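Side-chain contacts in titin (Homo sapiens, PDB 2A38), which forms giant elastic filaments in the muscle sarcomere, represented here by the tandem pair of immunoglobulin domains at its N-terminus: residues I46-S49 and G53-I56; G61-T66 and Y78-T83; M113-R116 and Q120-L123. All blocks are in the same frame, centred on the assembly; numbering follows the deposited sequence.

Contact 1 of 3, residues I46-S49 and G53-I56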
ATOM      1  N   ILE A  46      17.335  13.938   9.546  1.00 45.08           N
ATOM      2  CA  ILE A  46      16.555  13.425   8.429  1.00 42.69           C
ATOM      3  C   ILE A  46      16.925  14.171   7.159  1.00 43.39           C
ATOM      4  O   ILE A  46      17.186  15.370   7.189  1.00 43.15           O
ATOM      5  CB  ILE A  46      15.049  13.621   8.667  1.00 40.58           C
ATOM      6  CG1 ILE A  46      14.628  12.918   9.957  1.00 37.48           C
ATOM      7  CG2 ILE A  46      14.259  13.098   7.468  1.00 39.66           C
ATOM      8  CD1 ILE A  46      13.185  13.172  10.343  1.00 35.92           C
ATOM      9  N   SER A  47      16.943  13.457   6.041  1.00 45.07           N
ATOM     10  CA  SER A  47      17.270  14.060   4.755  1.00 46.07           C
ATOM     11  C   SER A  47      16.800  13.145   3.636  1.00 47.71           C
ATOM     12  O   SER A  47      16.352  12.024   3.891  1.00 47.51           O
ATOM     13  CB  SER A  47      18.777  14.271   4.630  1.00 44.64           C
ATOM     14  OG  SER A  47      19.441  13.031   4.499  1.00 42.45           O
ATOM     15  N   THR A  48      16.895  13.626   2.401  1.00 49.38           N
ATOM     16  CA  THR A  48      16.490  12.822   1.257  1.00 51.18           C
ATOM     17  C   THR A  48      17.643  11.896   0.925  1.00 52.02           C
ATOM     18  O   THR A  48      18.469  12.191   0.065  1.00 52.58           O
ATOM     19  CB  THR A  48      16.173  13.682   0.036  1.00 51.23           C
ATOM     20  OG1 THR A  48      15.232  14.695   0.400  1.00 52.89           O
ATOM     21  CG2 THR A  48      15.563  12.822  -1.063  1.00 53.29           C
ATOM     22  N   SER A  49      17.685  10.782   1.644  1.00 53.13           N
ATOM     23  CA  SER A  49      18.708   9.753   1.506  1.00 54.35           C
ATOM     24  C   SER A  49      18.586   8.935   2.781  1.00 54.58           C
ATOM     25  O   SER A  49      18.730   7.712   2.770  1.00 55.32           O
ATOM     26  CB  SER A  49      20.106  10.372   1.400  1.00 54.73           C
ATOM     27  OG  SER A  49      20.443  11.089   2.568  1.00 56.22           O
ATOM     28  N   GLY A  53      12.188  10.293  -0.509  1.00 46.63           N
ATOM     29  CA  GLY A  53      10.835  10.732  -0.792  1.00 44.29           C
ATOM     30  C   GLY A  53      10.359  11.768   0.209  1.00 43.59           C
ATOM     31  O   GLY A  53       9.325  12.405   0.008  1.00 43.90           O
ATOM     32  N   VAL A  54      11.119  11.944   1.288  1.00 42.64           N
ATOM     33  CA  VAL A  54      10.763  12.906   2.327  1.00 41.34           C
ATOM     34  C   VAL A  54      10.849  14.338   1.816  1.00 41.21           C
ATOM     35  O   VAL A  54      11.870  14.761   1.268  1.00 41.92           O
ATOM     36  CB  VAL A  54      11.677  12.768   3.576  1.00 40.88           C
ATOM     37  CG1 VAL A  54      13.060  13.359   3.303  1.00 39.74           C
ATOM     38  CG2 VAL A  54      11.026  13.445   4.762  1.00 40.31           C
ATOM     39  N   GLN A  55       9.766  15.083   1.995  1.00 39.71           N
ATOM     40  CA  GLN A  55       9.714  16.465   1.552  1.00 37.71           C
ATOM     41  C   GLN A  55       9.815  17.367   2.775  1.00 35.10           C
ATOM     42  O   GLN A  55       8.940  17.354   3.635  1.00 33.52           O
ATOM     43  CB  GLN A  55       8.397  16.727   0.822  1.00 39.86           C
ATOM     44  CG  GLN A  55       8.000  15.628  -0.154  1.00 43.78           C
ATOM     45  CD  GLN A  55       6.727  15.952  -0.915  1.00 46.83           C
ATOM     46  OE1 GLN A  55       5.699  16.291  -0.322  1.00 49.46           O
ATOM     47  NE2 GLN A  55       6.787  15.846  -2.239  1.00 48.78           N
ATOM     48  N   ILE A  56      10.888  18.143   2.850  1.00 32.15           N
ATOM     49  CA  ILE A  56      11.088  19.047   3.971  1.00 30.88           C
ATOM     50  C   ILE A  56      11.043  20.491   3.502  1.00 30.52           C
ATOM     51  O   ILE A  56      11.647  20.843   2.488  1.00 30.93           O
ATOM     52  CB  ILE A  56      12.439  18.782   4.658  1.00 30.00           C
ATOM     53  CG1 ILE A  56      12.421  17.388   5.296  1.00 31.70           C
ATOM     54  CG2 ILE A  56      12.717  19.857   5.691  1.00 29.28           C
ATOM     55  CD1 ILE A  56      13.753  16.933   5.830  1.00 32.85           C
TER

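Contact 2 of 3, residues G61-T66 and Y78-T83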
ATOM      1  N   GLY A  61       7.771  30.904   8.548  1.00 26.55           N
ATOM      2  CA  GLY A  61       7.772  30.448   9.925  1.00 24.96           C
ATOM      3  C   GLY A  61       7.065  29.119  10.112  1.00 22.81           C
ATOM      4  O   GLY A  61       6.836  28.688  11.235  1.00 23.62           O
ATOM      5  N   ARG A  62       6.719  28.470   9.006  1.00 22.50           N
ATOM      6  CA  ARG A  62       6.046  27.184   9.053  1.00 22.28           C
ATOM      7  C   ARG A  62       6.993  26.092   8.560  1.00 21.59           C
ATOM      8  O   ARG A  62       7.423  26.111   7.413  1.00 21.05           O
ATOM      9  CB  ARG A  62       4.806  27.214   8.167  1.00 25.59           C
ATOM     10  CG  ARG A  62       3.937  25.970   8.272  1.00 33.86           C
ATOM     11  CD  ARG A  62       3.089  25.786   7.018  1.00 39.89           C
ATOM     12  NE  ARG A  62       1.990  24.847   7.220  1.00 46.00           N
ATOM     13  CZ  ARG A  62       1.160  24.453   6.256  1.00 48.78           C
ATOM     14  NH1 ARG A  62       1.316  24.912   5.021  1.00 50.28           N
ATOM     15  NH2 ARG A  62       0.165  23.614   6.525  1.00 49.89           N
ATOM     16  N   ALA A  63       7.338  25.154   9.435  1.00 19.44           N
ATOM     17  CA  ALA A  63       8.218  24.053   9.055  1.00 20.51           C
ATOM     18  C   ALA A  63       7.333  22.843   8.805  1.00 21.24           C
ATOM     19  O   ALA A  63       6.436  22.551   9.594  1.00 22.12           O
ATOM     20  CB  ALA A  63       9.206  23.746  10.165  1.00 16.60           C
ATOM     21  N   LYS A  64       7.586  22.141   7.709  1.00 23.63           N
ATOM     22  CA  LYS A  64       6.800  20.970   7.366  1.00 24.79           C
ATOM     23  C   LYS A  64       7.662  19.823   6.859  1.00 24.35           C
ATOM     24  O   LYS A  64       8.622  20.029   6.122  1.00 23.31           O
ATOM     25  CB  LYS A  64       5.754  21.349   6.317  1.00 28.39           C
ATOM     26  CG  LYS A  64       4.970  20.176   5.752  1.00 33.79           C
ATOM     27  CD  LYS A  64       3.701  20.645   5.059  1.00 36.50           C
ATOM     28  CE  LYS A  64       2.777  21.311   6.067  1.00 39.39           C
ATOM     29  NZ  LYS A  64       1.419  21.569   5.518  1.00 42.85           N
ATOM     30  N   LEU A  65       7.312  18.616   7.290  1.00 24.34           N
ATOM     31  CA  LEU A  65       8.004  17.401   6.886  1.00 26.64           C
ATOM     32  C   LEU A  65       6.925  16.443   6.404  1.00 29.02           C
ATOM     33  O   LEU A  65       6.076  16.017   7.182  1.00 30.76           O
ATOM     34  CB  LEU A  65       8.757  16.781   8.063  1.00 24.80           C
ATOM     35  CG  LEU A  65       9.585  15.542   7.713  1.00 26.06           C
ATOM     36  CD1 LEU A  65      10.705  15.374   8.716  1.00 25.96           C
ATOM     37  CD2 LEU A  65       8.694  14.316   7.680  1.00 24.69           C
ATOM     38  N   THR A  66       6.953  16.106   5.123  1.00 31.57           N
ATOM     39  CA  THR A  66       5.948  15.212   4.567  1.00 33.83           C
ATOM     40  C   THR A  66       6.533  13.936   3.995  1.00 33.85           C
ATOM     41  O   THR A  66       7.505  13.970   3.244  1.00 33.24           O
ATOM     42  CB  THR A  66       5.143  15.905   3.447  1.00 35.34           C
ATOM     43  OG1 THR A  66       4.433  17.027   3.990  1.00 37.24           O
ATOM     44  CG2 THR A  66       4.145  14.934   2.824  1.00 36.60           C
ATOM     45  N   TYR A  78       9.991  11.769  16.001  1.00 27.80           N
ATOM     46  CA  TYR A  78      10.500  12.772  15.083  1.00 25.43           C
ATOM     47  C   TYR A  78      10.575  14.065  15.875  1.00 23.67           C
ATOM     48  O   TYR A  78       9.654  14.392  16.623  1.00 22.79           O
ATOM     49  CB  TYR A  78       9.554  12.969  13.905  1.00 26.00           C
ATOM     50  CG  TYR A  78       9.595  11.848  12.904  1.00 28.45           C
ATOM     51  CD1 TYR A  78       9.092  10.577  13.217  1.00 28.82           C
ATOM     52  CD2 TYR A  78      10.151  12.051  11.640  1.00 29.00           C
ATOM     53  CE1 TYR A  78       9.148   9.539  12.292  1.00 29.33           C
ATOM     54  CE2 TYR A  78      10.211  11.029  10.712  1.00 29.94           C
ATOM     55  CZ  TYR A  78       9.712   9.780  11.041  1.00 29.87           C
ATOM     56  OH  TYR A  78       9.789   8.784  10.108  1.00 32.15           O
ATOM     57  N   SER A  79      11.671  14.793  15.726  1.00 20.08           N
ATOM     58  CA  SER A  79      11.813  16.045  16.435  1.00 19.28           C
ATOM     59  C   SER A  79      12.317  17.132  15.518  1.00 16.77           C
ATOM     60  O   SER A  79      12.955  16.872  14.512  1.00 17.66           O
ATOM     61  CB  SER A  79      12.750  15.885  17.629  1.00 21.41           C
ATOM     62  OG  SER A  79      14.047  15.538  17.198  1.00 28.39           O
ATOM     63  N   LEU A  80      12.015  18.361  15.890  1.00 16.78           N
ATOM     64  CA  LEU A  80      12.401  19.537  15.133  1.00 15.51           C
ATOM     65  C   LEU A  80      13.215  20.464  16.038  1.00 15.43           C
ATOM     66  O   LEU A  80      12.757  20.816  17.120  1.00 17.62           O
ATOM     67  CB  LEU A  80      11.127  20.239  14.666  1.00 14.74           C
ATOM     68  CG  LEU A  80      11.193  21.550  13.890  1.00 15.68           C
ATOM     69  CD1 LEU A  80      11.952  21.338  12.604  1.00 15.75           C
ATOM     70  CD2 LEU A  80       9.774  22.021  13.594  1.00 15.30           C
ATOM     71  N   LYS A  81      14.430  20.811  15.623  1.00 16.78           N
ATOM     72  CA  LYS A  81      15.281  21.727  16.387  1.00 18.69           C
ATOM     73  C   LYS A  81      15.350  23.073  15.676  1.00 17.96           C
ATOM     74  O   LYS A  81      15.538  23.125  14.469  1.00 16.96           O
ATOM     75  CB  LYS A  81      16.717  21.221  16.507  1.00 20.63           C
ATOM     76  CG  LYS A  81      16.928  20.090  17.486  1.00 28.79           C
ATOM     77  CD  LYS A  81      18.432  19.868  17.721  1.00 32.24           C
ATOM     78  CE  LYS A  81      18.678  18.618  18.570  1.00 36.27           C
ATOM     79  NZ  LYS A  81      20.125  18.414  18.897  1.00 39.42           N
ATOM     80  N   ALA A  82      15.220  24.155  16.437  1.00 17.76           N
ATOM     81  CA  ALA A  82      15.293  25.514  15.897  1.00 17.87           C
ATOM     82  C   ALA A  82      16.418  26.250  16.631  1.00 16.40           C
ATOM     83  O   ALA A  82      16.498  26.188  17.858  1.00 15.79           O
ATOM     84  CB  ALA A  82      13.962  26.233  16.108  1.00 17.84           C
ATOM     85  N   THR A  83      17.272  26.952  15.894  1.00 15.49           N
ATOM     86  CA  THR A  83      18.386  27.642  16.531  1.00 17.19           C
ATOM     87  C   THR A  83      18.749  29.011  15.977  1.00 17.14           C
ATOM     88  O   THR A  83      18.701  29.232  14.773  1.00 16.67           O
ATOM     89  CB  THR A  83      19.667  26.792  16.438  1.00 19.45           C
ATOM     90  OG1 THR A  83      19.392  25.465  16.892  1.00 25.48           O
ATOM     91  CG2 THR A  83      20.770  27.385  17.297  1.00 20.36           C
TER

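Contact 3 of 3, residues M113-R116 and Q120-L123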
ATOM      1  N   MET A 113     -18.152 -18.579 -21.157  1.00 25.59           N
ATOM      2  CA  MET A 113     -17.874 -18.699 -22.567  1.00 25.34           C
ATOM      3  C   MET A 113     -18.302 -20.018 -23.165  1.00 24.04           C
ATOM      4  O   MET A 113     -18.290 -21.066 -22.511  1.00 22.28           O
ATOM      5  CB  MET A 113     -16.399 -18.424 -22.848  1.00 31.14           C
ATOM      6  CG  MET A 113     -15.422 -19.088 -21.919  1.00 35.59           C
ATOM      7  SD  MET A 113     -13.814 -18.285 -22.157  1.00 44.55           S
ATOM      8  CE  MET A 113     -13.231 -19.135 -23.644  1.00 40.91           C
ATOM      9  N   THR A 114     -18.704 -19.939 -24.425  1.00 22.45           N
ATOM     10  CA  THR A 114     -19.167 -21.098 -25.165  1.00 22.22           C
ATOM     11  C   THR A 114     -18.251 -21.230 -26.359  1.00 22.15           C
ATOM     12  O   THR A 114     -18.107 -20.291 -27.141  1.00 22.09           O
ATOM     13  CB  THR A 114     -20.618 -20.891 -25.643  1.00 22.55           C
ATOM     14  OG1 THR A 114     -21.422 -20.474 -24.531  1.00 23.01           O
ATOM     15  CG2 THR A 114     -21.193 -22.181 -26.214  1.00 22.91           C
ATOM     16  N   VAL A 115     -17.619 -22.390 -26.485  1.00 21.17           N
ATOM     17  CA  VAL A 115     -16.704 -22.639 -27.586  1.00 20.48           C
ATOM     18  C   VAL A 115     -16.939 -24.011 -28.192  1.00 21.13           C
ATOM     19  O   VAL A 115     -17.577 -24.870 -27.587  1.00 20.16           O
ATOM     20  CB  VAL A 115     -15.236 -22.551 -27.111  1.00 20.04           C
ATOM     21  CG1 VAL A 115     -14.982 -21.187 -26.470  1.00 18.41           C
ATOM     22  CG2 VAL A 115     -14.939 -23.680 -26.118  1.00 19.05           C
ATOM     23  N   ARG A 116     -16.426 -24.216 -29.397  1.00 22.86           N
ATOM     24  CA  ARG A 116     -16.574 -25.504 -30.043  1.00 24.67           C
ATOM     25  C   ARG A 116     -15.454 -26.447 -29.628  1.00 25.59           C
ATOM     26  O   ARG A 116     -14.364 -26.023 -29.221  1.00 24.66           O
ATOM     27  CB  ARG A 116     -16.604 -25.351 -31.560  1.00 26.98           C
ATOM     28  CG  ARG A 116     -18.010 -25.270 -32.129  1.00 32.19           C
ATOM     29  CD  ARG A 116     -17.994 -25.318 -33.651  1.00 36.67           C
ATOM     30  NE  ARG A 116     -17.758 -23.995 -34.213  1.00 40.09           N
ATOM     31  CZ  ARG A 116     -18.703 -23.069 -34.346  1.00 42.34           C
ATOM     32  NH1 ARG A 116     -19.955 -23.323 -33.965  1.00 42.03           N
ATOM     33  NH2 ARG A 116     -18.391 -21.879 -34.841  1.00 43.49           N
ATOM     34  N   GLN A 120      -8.874 -23.680 -27.934  1.00 17.29           N
ATOM     35  CA  GLN A 120      -7.951 -23.328 -26.863  1.00 18.92           C
ATOM     36  C   GLN A 120      -8.719 -22.288 -26.052  1.00 21.01           C
ATOM     37  O   GLN A 120      -9.221 -21.310 -26.614  1.00 20.41           O
ATOM     38  CB  GLN A 120      -6.680 -22.693 -27.415  1.00 20.65           C
ATOM     39  CG  GLN A 120      -5.780 -22.095 -26.347  1.00 21.74           C
ATOM     40  CD  GLN A 120      -4.726 -21.144 -26.921  1.00 27.48           C
ATOM     41  OE1 GLN A 120      -3.686 -21.574 -27.437  1.00 26.98           O
ATOM     42  NE2 GLN A 120      -5.003 -19.841 -26.843  1.00 24.19           N
ATOM     43  N   VAL A 121      -8.820 -22.498 -24.741  1.00 21.22           N
ATOM     44  CA  VAL A 121      -9.561 -21.587 -23.869  1.00 21.74           C
ATOM     45  C   VAL A 121      -8.720 -21.074 -22.710  1.00 22.74           C
ATOM     46  O   VAL A 121      -7.933 -21.817 -22.123  1.00 22.45           O
ATOM     47  CB  VAL A 121     -10.804 -22.291 -23.272  1.00 22.88           C
ATOM     48  CG1 VAL A 121     -11.416 -21.450 -22.180  1.00 24.16           C
ATOM     49  CG2 VAL A 121     -11.818 -22.545 -24.357  1.00 25.89           C
ATOM     50  N   ARG A 122      -8.890 -19.796 -22.388  1.00 24.29           N
ATOM     51  CA  ARG A 122      -8.175 -19.197 -21.269  1.00 26.41           C
ATOM     52  C   ARG A 122      -9.143 -18.406 -20.407  1.00 25.65           C
ATOM     53  O   ARG A 122      -9.863 -17.537 -20.900  1.00 26.32           O
ATOM     54  CB  ARG A 122      -7.050 -18.279 -21.755  1.00 27.76           C
ATOM     55  CG  ARG A 122      -6.215 -17.665 -20.636  1.00 31.94           C
ATOM     56  CD  ARG A 122      -4.745 -17.732 -20.992  1.00 37.11           C
ATOM     57  NE  ARG A 122      -4.565 -17.492 -22.422  1.00 42.34           N
ATOM     58  CZ  ARG A 122      -3.499 -17.858 -23.128  1.00 43.61           C
ATOM     59  NH1 ARG A 122      -3.449 -17.592 -24.427  1.00 44.58           N
ATOM     60  NH2 ARG A 122      -2.486 -18.492 -22.545  1.00 44.37           N
ATOM     61  N   LEU A 123      -9.183 -18.749 -19.124  1.00 25.19           N
ATOM     62  CA  LEU A 123     -10.037 -18.065 -18.165  1.00 24.50           C
ATOM     63  C   LEU A 123      -9.085 -17.310 -17.227  1.00 24.56           C
ATOM     64  O   LEU A 123      -8.230 -17.922 -16.592  1.00 24.56           O
ATOM     65  CB  LEU A 123     -10.856 -19.091 -17.376  1.00 24.85           C
ATOM     66  CG  LEU A 123     -11.672 -20.074 -18.217  1.00 25.77           C
ATOM     67  CD1 LEU A 123     -12.287 -21.154 -17.342  1.00 24.30           C
ATOM     68  CD2 LEU A 123     -12.741 -19.310 -18.960  1.00 26.41           C
TER

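Contact 1 of 3, residues I46-S49 and G53-I56
The flat groups here are the peptides of Ile46 to Thr48, and methyls of Val54 and Ile56 settle over their faces. CG1 of Val54 stands almost squarely over the Ser47–Thr48 peptide, 3.6 Å from Ser47 O. Its place there follows from a first torsion (chi1 75°) that sets CG1 between the backbone N and the carbonyl carbon of Val54 and swings CG2 round to the other neighbour, Ile46. One peptide earlier, CD1 of Ile56 lies above the same broad side of the chain, 4.0 Å from Ile46 O. The carbonyl of Val54 is used differently: Thr48 OG1 donates a weak hydrogen bond of 3.5 Å to Val54 O, approaching from nearly straight beyond the carbonyl (C–O···OG1 about 155°). The contact lies in an I-set immunoglobulin domain, where the connection from strand 36-41 of one sheet folds back on the start of strand 55-59, an outermost strand of the other. The turn centres on Thr48, an inverse gamma turn with a weak bond from Ser49 N to Ser47 O, while the hydroxyls Ser47 OG and Ser49 OG pair at 2.9 Å on the side away from Val54. Towards the interior, Ile46 CG2 lies 4.2 Å from Val54 CG2 and at the same distance from Ile56 CD1. Behind that apolar patch stand Leu65 and Trp39, which the Ile46 side chain also touches.

Contact 2 of 3, residues G61-T66 and Y78-T83
Ala63 and Leu80 meet across the interior of the first immunoglobulin domain, with the short side chain on one sheet answered by the longer one on the other. Leu80 carries its CG anti to the backbone N (chi1 177°), and CD2 then reaches Ala63 CB at 3.9 Å. No hydrogen bond links the two segments, as expected of strands in facing sheets; the nearest CA atoms of the two segments, those of Ala63 and Leu80, are 8.7 Å apart. Two residues along each strand, Leu65 CD1 comes up obliquely to the Tyr78 ring and stops 4.5 Å from CD2, a looser touch than the first. The phenol of Tyr78 is tied down at its far end, where OH is hydrogen-bonded to Asn74 O, four residues earlier; this is the tyrosine corner familiar from Greek-key immunoglobulin domains. Leu80, two residues beyond that tyrosine, occupies the position where many such domains have the cysteine of the disulfide between the sheets. Here the position is held by a leucine in apolar contact: Leu80 also packs on Ala27 and Ile29 of strand 23-32, next to 62-67 in its sheet, and on Val37 and Trp39 of strand 36-41, next to 76-84 in the other.

Contact 3 of 3, residues M113-R116 and Q120-L123
Met113 supplies the bump and Val121, with Leu123 beside it, the hollow. The methionine leaves strand 113-115 with CG between the backbone N and the carbonyl carbon (chi1 45°), and a bend at the last torsion (chi3 -81°) turns its methyl towards Val121. The two side chains meet tip to tip. CE noses in at the fork of the valine, 3.3 Å from CG1 and 3.8 Å from CG2; the shorter of these is tighter than ordinary van der Waals contact, and its exact value is doubtful. Next to the valine, Leu123 meets the thioether; its side chain passes slantwise over that of Met113, with CD2 3.5 Å from Met113 SD and also close to Met113 CG. A second bump fills in from further along the strand: Val115 turns both its methyls to CG2 of Val121, CG2 of Val115 lying at 3.8 Å. That one branch of Val121 is thus shared by Met113 CE and Val115, while the other faces the methionine. All of these contacts are apolar. The strands run almost exactly antiparallel, at 172°, yet their axes stay 9.3 Å apart because they belong to different sheets: Met113 and Val115 bond through their backbones to strand 183-193, and Val121 bonds to Ile163 of strand 158-166. A short strand set parallel to the last strand, across from the sheet that holds 102-106, is the A' strand of the I-set immunoglobulin fold.

How the contacts relate
Contacts 1 and 2 lie side by side in the first immunoglobulin domain, their centres 12 Å apart, and they follow one another along the chain. Strands 55-59 and 62-67 are neighbours in one sheet, joined by a probable hydrogen bond from Thr66 N to Gln55 O, and Ile46 CD1 packs against Tyr78 CD2 and Leu65 CD1, so the loop contact merges with the core between the sheets. Contact 3 comes last, in the second domain, its centre 52 Å from that of contact 1 and 61 Å from that of contact 2. None of the three contacts bridges the two domains, which is consistent with a tandem of separately packed immunoglobulin domains.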